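Local structure of TRAP dicarboxylate transporter-DctP subunit (Rhodobacter sphaeroides, 4PE3) at residues 34-39 with 73-78; 94-99 with 240-245; 138-143 with 247-252. The protein probably binds a small dicarboxylate or related solute in the periplasm and delivers it to the membrane subunits of a TRAP transporter. All blocks are in the same frame, centred on the assembly; numbering follows the deposited sequence.

All three contacts meet on one five-stranded mixed sheet. Contact 1 ties strand 32-37 to a surface loop, contact 2 pairs strands 91-95 and 243-248 close to the centre of the folded chain (about 7 Å), and contact 3 lies where strand 243-248 runs into helix 249-253. Centres of contacts 1 and 2 are about 13 Å apart, those of 2 and 3 about 16 Å; S38 CB packs 3.3 Å from T94 OG1, and I139 CD1 lies 3.7 Å from E244 OE2. Contacts 1 and 3 meet through F35 CZ and M247 CB, 3.7 Å apart. In this apo open form the E244 side chain lies about 3 Å (nearest atoms) from an acetate, probably from the crystallisation liquor.

Contact 1 of 3, residues 34-39 with 73-78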
loop_
_atom_site.group_PDB
_atom_site.type_symbol
_atom_site.label_atom_id
_atom_site.label_comp_id
_atom_site.label_asym_id
_atom_site.label_seq_id
_atom_site.Cartn_x
_atom_site.Cartn_y
_atom_site.Cartn_z
ATOM N N ARG A 34 -15.588 -17.625 -3.861
ATOM C CA ARG A 34 -15.581 -16.485 -4.785
ATOM C C ARG A 34 -15.018 -15.242 -4.090
ATOM O O ARG A 34 -15.542 -14.823 -3.039
ATOM C CB ARG A 34 -17.004 -16.230 -5.266
ATOM C CG ARG A 34 -17.806 -17.511 -5.466
ATOM C CD ARG A 34 -19.289 -17.230 -5.459
ATOM N NE ARG A 34 -19.724 -16.656 -6.727
ATOM C CZ ARG A 34 -20.557 -15.626 -6.857
ATOM N NH1 ARG A 34 -21.070 -15.017 -5.793
ATOM N NH2 ARG A 34 -20.885 -15.210 -8.074
ATOM N N PHE A 35 -13.953 -14.693 -4.654
ATOM C CA PHE A 35 -13.301 -13.501 -4.136
ATOM C C PHE A 35 -13.454 -12.345 -5.093
ATOM O O PHE A 35 -13.245 -12.519 -6.289
ATOM C CB PHE A 35 -11.812 -13.761 -3.980
ATOM C CG PHE A 35 -11.433 -14.405 -2.699
ATOM C CD1 PHE A 35 -11.905 -15.659 -2.362
ATOM C CD2 PHE A 35 -10.565 -13.758 -1.828
ATOM C CE1 PHE A 35 -11.528 -16.246 -1.176
ATOM C CE2 PHE A 35 -10.195 -14.355 -0.638
ATOM C CZ PHE A 35 -10.686 -15.593 -0.317
ATOM N N GLN A 36 -13.830 -11.175 -4.613
ATOM C CA GLN A 36 -13.888 -9.998 -5.440
ATOM C C GLN A 36 -12.670 -9.106 -5.234
ATOM O O GLN A 36 -12.268 -8.830 -4.092
ATOM C CB GLN A 36 -15.147 -9.207 -5.173
ATOM C CG GLN A 36 -15.345 -8.156 -6.234
ATOM C CD GLN A 36 -16.640 -7.426 -6.115
ATOM O OE1 GLN A 36 -17.702 -7.955 -6.464
ATOM N NE2 GLN A 36 -16.579 -6.198 -5.608
ATOM N N SER A 37 -12.061 -8.674 -6.329
ATOM C CA SER A 37 -10.894 -7.800 -6.333
ATOM C C SER A 37 -11.344 -6.356 -6.278
ATOM O O SER A 37 -12.471 -6.038 -6.628
ATOM C CB SER A 37 -10.134 -8.050 -7.632
ATOM O OG SER A 37 -8.961 -7.238 -7.679
ATOM N N SER A 38 -10.446 -5.470 -5.862
ATOM C CA SER A 38 -10.656 -4.031 -6.063
ATOM C C SER A 38 -10.188 -3.547 -7.448
ATOM O O SER A 38 -10.372 -2.389 -7.799
ATOM C CB SER A 38 -9.931 -3.243 -4.961
ATOM O OG SER A 38 -8.572 -3.595 -4.954
ATOM N N ASP A 39 -9.577 -4.428 -8.231
ATOM C CA ASP A 39 -9.080 -4.059 -9.549
ATOM C C ASP A 39 -9.963 -4.635 -10.652
ATOM O O ASP A 39 -10.639 -5.655 -10.468
ATOM C CB ASP A 39 -7.654 -4.549 -9.698
ATOM C CG ASP A 39 -6.709 -3.889 -8.721
ATOM O OD1 ASP A 39 -6.722 -2.654 -8.643
ATOM O OD2 ASP A 39 -5.966 -4.595 -8.017
ATOM N N THR A 73 -18.183 -6.735 -9.566
ATOM C CA THR A 73 -18.920 -7.832 -10.201
ATOM C C THR A 73 -20.184 -8.159 -9.454
ATOM O O THR A 73 -21.252 -8.258 -10.048
ATOM C CB THR A 73 -18.117 -9.130 -10.232
ATOM O OG1 THR A 73 -17.013 -8.971 -11.109
ATOM C CG2 THR A 73 -18.977 -10.281 -10.731
ATOM N N ILE A 74 -20.041 -8.350 -8.148
ATOM C CA ILE A 74 -21.146 -8.792 -7.322
ATOM C C ILE A 74 -21.645 -7.644 -6.462
ATOM O O ILE A 74 -22.854 -7.481 -6.307
ATOM C CB ILE A 74 -20.746 -9.989 -6.441
ATOM C CG1 ILE A 74 -20.196 -11.123 -7.300
ATOM C CG2 ILE A 74 -21.949 -10.482 -5.644
ATOM C CD1 ILE A 74 -21.257 -11.743 -8.229
ATOM N N VAL A 75 -20.731 -6.845 -5.910
ATOM C CA VAL A 75 -21.136 -5.717 -5.083
ATOM C C VAL A 75 -20.176 -4.547 -5.201
ATOM O O VAL A 75 -19.080 -4.681 -5.731
ATOM C CB VAL A 75 -21.202 -6.099 -3.597
ATOM C CG1 VAL A 75 -22.425 -6.964 -3.333
ATOM C CG2 VAL A 75 -19.907 -6.785 -3.164
ATOM N N ASP A 76 -20.610 -3.401 -4.692
ATOM C CA ASP A 76 -19.792 -2.197 -4.648
ATOM C C ASP A 76 -18.487 -2.471 -3.898
ATOM O O ASP A 76 -18.477 -3.224 -2.923
ATOM C CB ASP A 76 -20.596 -1.105 -3.940
ATOM C CG ASP A 76 -19.887 0.221 -3.923
ATOM O OD1 ASP A 76 -19.158 0.499 -2.944
ATOM O OD2 ASP A 76 -20.068 0.989 -4.888
ATOM N N TYR A 77 -17.386 -1.860 -4.337
ATOM C CA TYR A 77 -16.074 -2.085 -3.716
ATOM C C TYR A 77 -15.973 -1.753 -2.208
ATOM O O TYR A 77 -15.115 -2.299 -1.513
ATOM C CB TYR A 77 -14.979 -1.341 -4.498
ATOM C CG TYR A 77 -14.972 0.162 -4.305
ATOM C CD1 TYR A 77 -15.898 0.976 -4.946
ATOM C CD2 TYR A 77 -14.040 0.763 -3.481
ATOM C CE1 TYR A 77 -15.890 2.342 -4.766
ATOM C CE2 TYR A 77 -14.019 2.126 -3.298
ATOM C CZ TYR A 77 -14.947 2.913 -3.940
ATOM O OH TYR A 77 -14.930 4.279 -3.756
ATOM N N LYS A 78 -16.832 -0.867 -1.703
ATOM C CA LYS A 78 -16.814 -0.525 -0.292
ATOM C C LYS A 78 -17.674 -1.464 0.536
ATOM O O LYS A 78 -17.646 -1.410 1.767
ATOM C CB LYS A 78 -17.289 0.916 -0.076
ATOM C CG LYS A 78 -16.300 1.959 -0.558
ATOM C CD LYS A 78 -16.317 3.179 0.339
ATOM C CE LYS A 78 -15.326 4.225 -0.111
ATOM N NZ LYS A 78 -15.705 5.568 0.416
#
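A strand-to-loop anchor of the solute-binding fold is formed where the loop from strand 65-69 to helix 80-86 meets Q36, on strand 32-37 of the parallel part of an alpha/beta sheet. Q36 holds the backbone of I74 and V75, and so links the loop to a strand beside the one it leaves. With CG anti to the backbone N (chi1 -168°) and an extended chain beyond it, the carboxamide of Q36 is carried to the loop backbone, and both of its polar atoms are used. OE1 accepts two successive amides. I74 N approaches at 2.9 Å from Q36 OE1, on a line tilted from the carbonyl plane, with an N-H...O angle of 164°. V75 N, at 3.3 Å from Q36 OE1, is the longer bond but comes in the carbonyl plane, on a lone pair. Q36 NE2 donates to V75 O at 2.9 Å, and that oxygen lies within 7° of the amide plane. Three bonds to adjacent backbone groups fix the flip of the carboxamide, since exchanging OE1 and NE2 would set donor against donor.

Carbons of I74 and V75 flank the carboxamide oxygen. I74 CB is 3.7 Å from Q36 OE1, and V75 CG2 lies 4.1 Å from that oxygen. Toward the start of the strand, the bent side chain of R34 crosses that of I74 at about a right angle, bringing R34 NH2 to 3.5 Å from I74 CD1. M69 of strand 65-69 touches R34, Q36 and I74, while T80 of helix 80-86 packs on Q36 and V75. The loop then makes an Asx turn, in which K78 N donates to D76 OD1 at 3.0 Å from above the carboxylate plane.

Contact 2 of 3, residues 94-99 with 240-245; sequences TDTSYF and LPLVEV
T94 and E244 form an antiparallel hydrogen-bonded pair, and D95 and V243 follow as the non-hydrogen-bonded pair with CA atoms 4.7 Å apart. Strand 243-248 thereby enters the sheet beside strand 91-95 and against its direction, giving the strand order 2-1-3-5-4 that fits the sheet of type II periplasmic binding proteins. T94 N donates to E244 O at 3.0 Å. E244 N returns a bond to T94 O at 2.9 Å. V243 CA adds a C-H...O contact to T94 O at 3.3 Å. Where 94-99 turns into a short 3-10 segment, the pairing runs out in a weak bond from T96 N to L242 O.

The side chains of T94 and E244 lie alongside each other and point the same way. E244 takes the hindered rotamer, CG between the backbone N and the carbonyl carbon (chi1 64°), and then extends toward T96. There T96 OG1 donates to E244 OE1 at 2.8 Å, on the anti side and 24° out of the carboxylate plane. F99 presents its ring edge to the same oxygen, CE2 lying 4.0 Å from E244 OE1, with ring and carboxylate planes 75° apart. The second oxygen, OE2, is bonded to S246 OG and H92 NE2, so both arms of this buried carboxylate are held, and an acetate ion is bound close by. A leucine in its place would probably leave the T96 hydroxyl without its OE1 acceptor, and S246 OG and H92 NE2 without OE2. L242 CD2, just before strand 243-248, touches T96 OG1 at 3.4 Å. The D95 side chain turns back on its own segment: OD1 accepts from S97 N in an Asx turn, and D95 CB sits over the centre of the Y98 ring, 3.5 Å above its plane.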
loop_
_atom_site.group_PDB
_atom_site.type_symbol
_atom_site.label_atom_id
_atom_site.label_comp_id
_atom_site.label_asym_id
_atom_site.label_seq_id
_atom_site.Cartn_x
_atom_site.Cartn_y
_atom_site.Cartn_z
ATOM N N THR A 94 -8.521 -6.438 -1.606
ATOM C CA THR A 94 -8.950 -5.058 -1.731
ATOM C C THR A 94 -8.121 -4.070 -0.909
ATOM O O THR A 94 -7.336 -4.459 -0.059
ATOM C CB THR A 94 -10.448 -4.923 -1.366
ATOM O OG1 THR A 94 -10.936 -3.665 -1.841
ATOM C CG2 THR A 94 -10.653 -5.026 0.143
ATOM N N ASP A 95 -8.325 -2.802 -1.204
ATOM C CA ASP A 95 -7.594 -1.701 -0.598
ATOM C C ASP A 95 -8.234 -1.426 0.729
ATOM O O ASP A 95 -9.360 -0.938 0.809
ATOM C CB ASP A 95 -7.750 -0.487 -1.519
ATOM C CG ASP A 95 -6.891 0.688 -1.131
ATOM O OD1 ASP A 95 -6.721 0.969 0.068
ATOM O OD2 ASP A 95 -6.407 1.366 -2.069
ATOM N N THR A 96 -7.509 -1.717 1.805
ATOM C CA THR A 96 -8.037 -1.559 3.161
ATOM C C THR A 96 -8.395 -0.103 3.479
ATOM O O THR A 96 -9.265 0.165 4.308
ATOM C CB THR A 96 -7.025 -2.135 4.181
ATOM O OG1 THR A 96 -6.822 -3.520 3.881
ATOM C CG2 THR A 96 -7.495 -1.979 5.632
ATOM N N SER A 97 -7.781 0.840 2.772
ATOM C CA SER A 97 -8.103 2.240 2.983
ATOM C C SER A 97 -9.550 2.573 2.612
ATOM O O SER A 97 -10.084 3.580 3.079
ATOM C CB SER A 97 -7.147 3.138 2.201
ATOM O OG SER A 97 -7.478 3.146 0.840
ATOM N N TYR A 98 -10.181 1.727 1.805
ATOM C CA TYR A 98 -11.579 1.936 1.443
ATOM C C TYR A 98 -12.504 1.974 2.651
ATOM O O TYR A 98 -13.625 2.486 2.579
ATOM C CB TYR A 98 -12.049 0.819 0.522
ATOM C CG TYR A 98 -11.489 0.836 -0.888
ATOM C CD1 TYR A 98 -10.960 1.990 -1.453
ATOM C CD2 TYR A 98 -11.499 -0.315 -1.652
ATOM C CE1 TYR A 98 -10.463 1.986 -2.761
ATOM C CE2 TYR A 98 -11.012 -0.326 -2.942
ATOM C CZ TYR A 98 -10.492 0.822 -3.483
ATOM O OH TYR A 98 -10.014 0.792 -4.776
ATOM N N PHE A 99 -12.027 1.461 3.782
ATOM C CA PHE A 99 -12.897 1.299 4.942
ATOM C C PHE A 99 -12.598 2.304 6.045
ATOM O O PHE A 99 -13.066 2.145 7.179
ATOM C CB PHE A 99 -12.817 -0.159 5.409
ATOM C CG PHE A 99 -13.001 -1.145 4.279
ATOM C CD1 PHE A 99 -14.195 -1.183 3.577
ATOM C CD2 PHE A 99 -11.993 -2.019 3.911
ATOM C CE1 PHE A 99 -14.367 -2.056 2.509
ATOM C CE2 PHE A 99 -12.163 -2.898 2.843
ATOM C CZ PHE A 99 -13.363 -2.922 2.156
ATOM N N LEU A 240 2.698 3.444 0.502
ATOM C CA LEU A 240 2.823 2.027 0.250
ATOM C C LEU A 240 1.496 1.388 0.673
ATOM O O LEU A 240 1.347 0.968 1.828
ATOM C CB LEU A 240 4.009 1.450 1.033
ATOM C CG LEU A 240 4.580 0.111 0.557
ATOM C CD1 LEU A 240 5.958 -0.157 1.192
ATOM C CD2 LEU A 240 3.625 -1.006 0.875
ATOM N N PRO A 241 0.508 1.348 -0.228
ATOM C CA PRO A 241 -0.827 0.897 0.173
ATOM C C PRO A 241 -0.915 -0.592 0.524
ATOM O O PRO A 241 -0.299 -1.439 -0.108
ATOM C CB PRO A 241 -1.693 1.200 -1.049
ATOM C CG PRO A 241 -0.919 2.204 -1.843
ATOM C CD PRO A 241 0.520 1.942 -1.574
ATOM N N LEU A 242 -1.706 -0.895 1.550
ATOM C CA LEU A 242 -1.955 -2.264 2.001
ATOM C C LEU A 242 -3.176 -2.817 1.287
ATOM O O LEU A 242 -4.249 -2.224 1.337
ATOM C CB LEU A 242 -2.185 -2.282 3.518
ATOM C CG LEU A 242 -2.182 -3.605 4.263
ATOM C CD1 LEU A 242 -1.966 -3.423 5.755
ATOM C CD2 LEU A 242 -3.502 -4.299 4.042
ATOM N N VAL A 243 -2.977 -3.936 0.602
ATOM C CA VAL A 243 -4.083 -4.695 0.013
ATOM C C VAL A 243 -4.264 -5.961 0.838
ATOM O O VAL A 243 -3.314 -6.712 1.088
ATOM C CB VAL A 243 -3.806 -5.008 -1.465
ATOM C CG1 VAL A 243 -4.673 -6.117 -1.969
ATOM C CG2 VAL A 243 -4.017 -3.759 -2.267
ATOM N N GLU A 244 -5.463 -6.128 1.376
ATOM C CA GLU A 244 -5.749 -7.290 2.203
ATOM C C GLU A 244 -6.357 -8.417 1.381
ATOM O O GLU A 244 -7.115 -8.157 0.426
ATOM C CB GLU A 244 -6.733 -6.935 3.325
ATOM C CG GLU A 244 -8.123 -6.498 2.859
ATOM C CD GLU A 244 -9.044 -6.169 4.014
ATOM O OE1 GLU A 244 -9.110 -4.985 4.411
ATOM O OE2 GLU A 244 -9.720 -7.095 4.544
ATOM N N VAL A 245 -5.997 -9.651 1.737
ATOM C CA VAL A 245 -6.670 -10.856 1.256
ATOM C C VAL A 245 -7.362 -11.422 2.485
ATOM O O VAL A 245 -6.709 -11.811 3.456
ATOM C CB VAL A 245 -5.672 -11.892 0.694
ATOM C CG1 VAL A 245 -6.365 -13.133 0.225
ATOM C CG2 VAL A 245 -4.870 -11.285 -0.455
#

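Contact 3 of 3, residues 138-143 with 247-252; sequences LINPYG and MNKQKW
K249 sets out with CG anti to its own backbone N (chi1 -177°) and stays extended through chi3, which lays its CD and CE obliquely across the carboxamide of N140; the bend at chi4 (55°) then turns NZ toward Q145 OE1. In N140, CG stands beside the backbone N, which brings the carboxamide nearer K249, with N140 ND2 3.7 Å from K249 CD. K249 NZ bonds to Q145 OE1; N140 ND2 bonds chiefly to L144 O, with a weak bond to the same Q145 OE1.

The backbone makes the firmer link. G143, at a positive phi of 84°, is the C-prime residue of the Schellman motif that ends helix 131-139; a side chain here would press on the carbonyl O of Y142. G143 O accepts K249 N at 2.9 Å, with the donor above the carbonyl plane, and K249 CB rests 3.4 Å from G143 O. A water also donates to G143 O at 2.9 Å and accepts from Q250 N at 2.8 Å. One helix end therefore meets first-turn amides of another, helix 249-253, whose N-cap is N248: N248 OD1 takes K251 N at 2.8 Å, in the carbonyl plane.

Around this junction, M247 keeps backbone bonds to Q145, so strand 243-248 stays paired with the edge strand 144-150 up to the start of the helix. N248 ND2 is bound to I84 O of helix 80-86, I139 packs on F106 of helix 104-110, and W252 leans on I263 and T264 of the long helix 257-291.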
loop_
_atom_site.group_PDB
_atom_site.type_symbol
_atom_site.label_atom_id
_atom_site.label_comp_id
_atom_site.label_asym_id
_atom_site.label_seq_id
_atom_site.Cartn_x
_atom_site.Cartn_y
_atom_site.Cartn_z
ATOM N N LEU A 138 -9.549 -5.745 13.688
ATOM C CA LEU A 138 -10.356 -4.805 12.941
ATOM C C LEU A 138 -11.473 -5.476 12.167
ATOM O O LEU A 138 -12.562 -4.929 12.077
ATOM C CB LEU A 138 -9.481 -4.006 11.965
ATOM C CG LEU A 138 -8.654 -2.901 12.615
ATOM C CD1 LEU A 138 -7.662 -2.321 11.626
ATOM C CD2 LEU A 138 -9.566 -1.812 13.136
ATOM N N ILE A 139 -11.206 -6.644 11.598
ATOM C CA ILE A 139 -12.175 -7.211 10.668
ATOM C C ILE A 139 -12.937 -8.445 11.135
ATOM O O ILE A 139 -13.984 -8.746 10.569
ATOM C CB ILE A 139 -11.598 -7.417 9.233
ATOM C CG1 ILE A 139 -10.656 -8.618 9.129
ATOM C CG2 ILE A 139 -10.871 -6.153 8.791
ATOM C CD1 ILE A 139 -10.154 -8.901 7.719
ATOM N N ASN A 140 -12.489 -9.113 12.199
ATOM C CA ASN A 140 -13.309 -10.167 12.812
ATOM C C ASN A 140 -14.675 -9.614 13.222
ATOM O O ASN A 140 -15.686 -10.299 13.075
ATOM C CB ASN A 140 -12.631 -10.807 14.020
ATOM C CG ASN A 140 -11.414 -11.660 13.683
ATOM O OD1 ASN A 140 -10.684 -12.057 14.596
ATOM N ND2 ASN A 140 -11.169 -11.932 12.401
ATOM N N PRO A 141 -14.737 -8.380 13.733
ATOM C CA PRO A 141 -16.057 -7.838 14.088
ATOM C C PRO A 141 -17.013 -7.660 12.905
ATOM O O PRO A 141 -18.218 -7.454 13.115
ATOM C CB PRO A 141 -15.713 -6.481 14.719
ATOM C CG PRO A 141 -14.355 -6.679 15.298
ATOM C CD PRO A 141 -13.648 -7.533 14.269
ATOM N N TYR A 142 -16.484 -7.775 11.692
ATOM C CA TYR A 142 -17.284 -7.737 10.473
ATOM C C TYR A 142 -17.489 -9.113 9.873
ATOM O O TYR A 142 -18.072 -9.227 8.795
ATOM C CB TYR A 142 -16.624 -6.798 9.467
ATOM C CG TYR A 142 -16.675 -5.388 9.962
ATOM C CD1 TYR A 142 -17.891 -4.761 10.164
ATOM C CD2 TYR A 142 -15.529 -4.708 10.281
ATOM C CE1 TYR A 142 -17.954 -3.476 10.632
ATOM C CE2 TYR A 142 -15.575 -3.426 10.751
ATOM C CZ TYR A 142 -16.787 -2.810 10.928
ATOM O OH TYR A 142 -16.825 -1.525 11.405
ATOM N N GLY A 143 -17.048 -10.167 10.550
ATOM C CA GLY A 143 -17.231 -11.523 10.058
ATOM C C GLY A 143 -16.177 -11.976 9.069
ATOM O O GLY A 143 -16.420 -12.951 8.332
HETATM N N MSE A 247 -11.345 -13.336 4.013
HETATM C CA MSE A 247 -12.492 -14.145 3.616
HETATM C C MSE A 247 -13.456 -14.313 4.766
HETATM O O MSE A 247 -13.176 -13.924 5.919
HETATM C CB MSE A 247 -12.036 -15.502 3.085
HETATM C CG MSE A 247 -11.617 -16.533 4.115
HETATM SE SE MSE A 247 -11.381 -18.296 3.307
HETATM C CE MSE A 247 -13.259 -18.644 2.990
ATOM N N ASN A 248 -14.588 -14.908 4.465
ATOM C CA ASN A 248 -15.614 -15.162 5.440
ATOM C C ASN A 248 -15.041 -15.963 6.586
ATOM O O ASN A 248 -14.463 -17.013 6.392
ATOM C CB ASN A 248 -16.741 -15.950 4.780
ATOM C CG ASN A 248 -17.858 -16.282 5.762
ATOM O OD1 ASN A 248 -17.743 -17.183 6.594
ATOM N ND2 ASN A 248 -18.912 -15.510 5.688
ATOM N N LYS A 249 -15.185 -15.470 7.811
ATOM C CA LYS A 249 -14.510 -16.102 8.936
ATOM C C LYS A 249 -15.125 -17.447 9.338
ATOM O O LYS A 249 -14.409 -18.383 9.660
ATOM C CB LYS A 249 -14.503 -15.182 10.130
ATOM C CG LYS A 249 -13.726 -15.775 11.317
ATOM C CD LYS A 249 -13.485 -14.771 12.365
ATOM C CE LYS A 249 -12.901 -15.432 13.558
ATOM N NZ LYS A 249 -11.673 -16.197 13.241
ATOM N N GLN A 250 -16.446 -17.570 9.226
ATOM C CA GLN A 250 -17.102 -18.861 9.462
ATOM C C GLN A 250 -16.595 -19.929 8.506
ATOM O O GLN A 250 -16.307 -21.055 8.910
ATOM C CB GLN A 250 -18.620 -18.715 9.372
ATOM C CG GLN A 250 -19.202 -18.076 10.615
ATOM C CD GLN A 250 -20.695 -17.834 10.527
ATOM O OE1 GLN A 250 -21.360 -18.311 9.611
ATOM N NE2 GLN A 250 -21.225 -17.068 11.477
ATOM N N LYS A 251 -16.427 -19.569 7.233
ATOM C CA LYS A 251 -15.965 -20.552 6.263
ATOM C C LYS A 251 -14.512 -20.885 6.504
ATOM O O LYS A 251 -14.106 -22.031 6.397
ATOM C CB LYS A 251 -16.210 -20.078 4.827
ATOM C CG LYS A 251 -17.692 -20.019 4.466
ATOM C CD LYS A 251 -17.934 -19.555 3.033
ATOM C CE LYS A 251 -19.441 -19.459 2.767
ATOM N NZ LYS A 251 -20.124 -20.751 2.917
ATOM N N TRP A 252 -13.724 -19.870 6.837
ATOM C CA TRP A 252 -12.326 -20.070 7.183
ATOM C C TRP A 252 -12.207 -21.022 8.373
ATOM O O TRP A 252 -11.463 -22.001 8.335
ATOM C CB TRP A 252 -11.680 -18.716 7.520
ATOM C CG TRP A 252 -10.308 -18.802 8.122
ATOM C CD1 TRP A 252 -9.978 -18.737 9.454
ATOM C CD2 TRP A 252 -9.080 -18.970 7.414
ATOM N NE1 TRP A 252 -8.614 -18.856 9.607
ATOM C CE2 TRP A 252 -8.043 -18.992 8.368
ATOM C CE3 TRP A 252 -8.757 -19.105 6.063
ATOM C CZ2 TRP A 252 -6.710 -19.155 8.011
ATOM C CZ3 TRP A 252 -7.427 -19.251 5.712
ATOM C CH2 TRP A 252 -6.425 -19.280 6.679
HETATM O O HOH W 1 -18.039 -15.249 9.223
#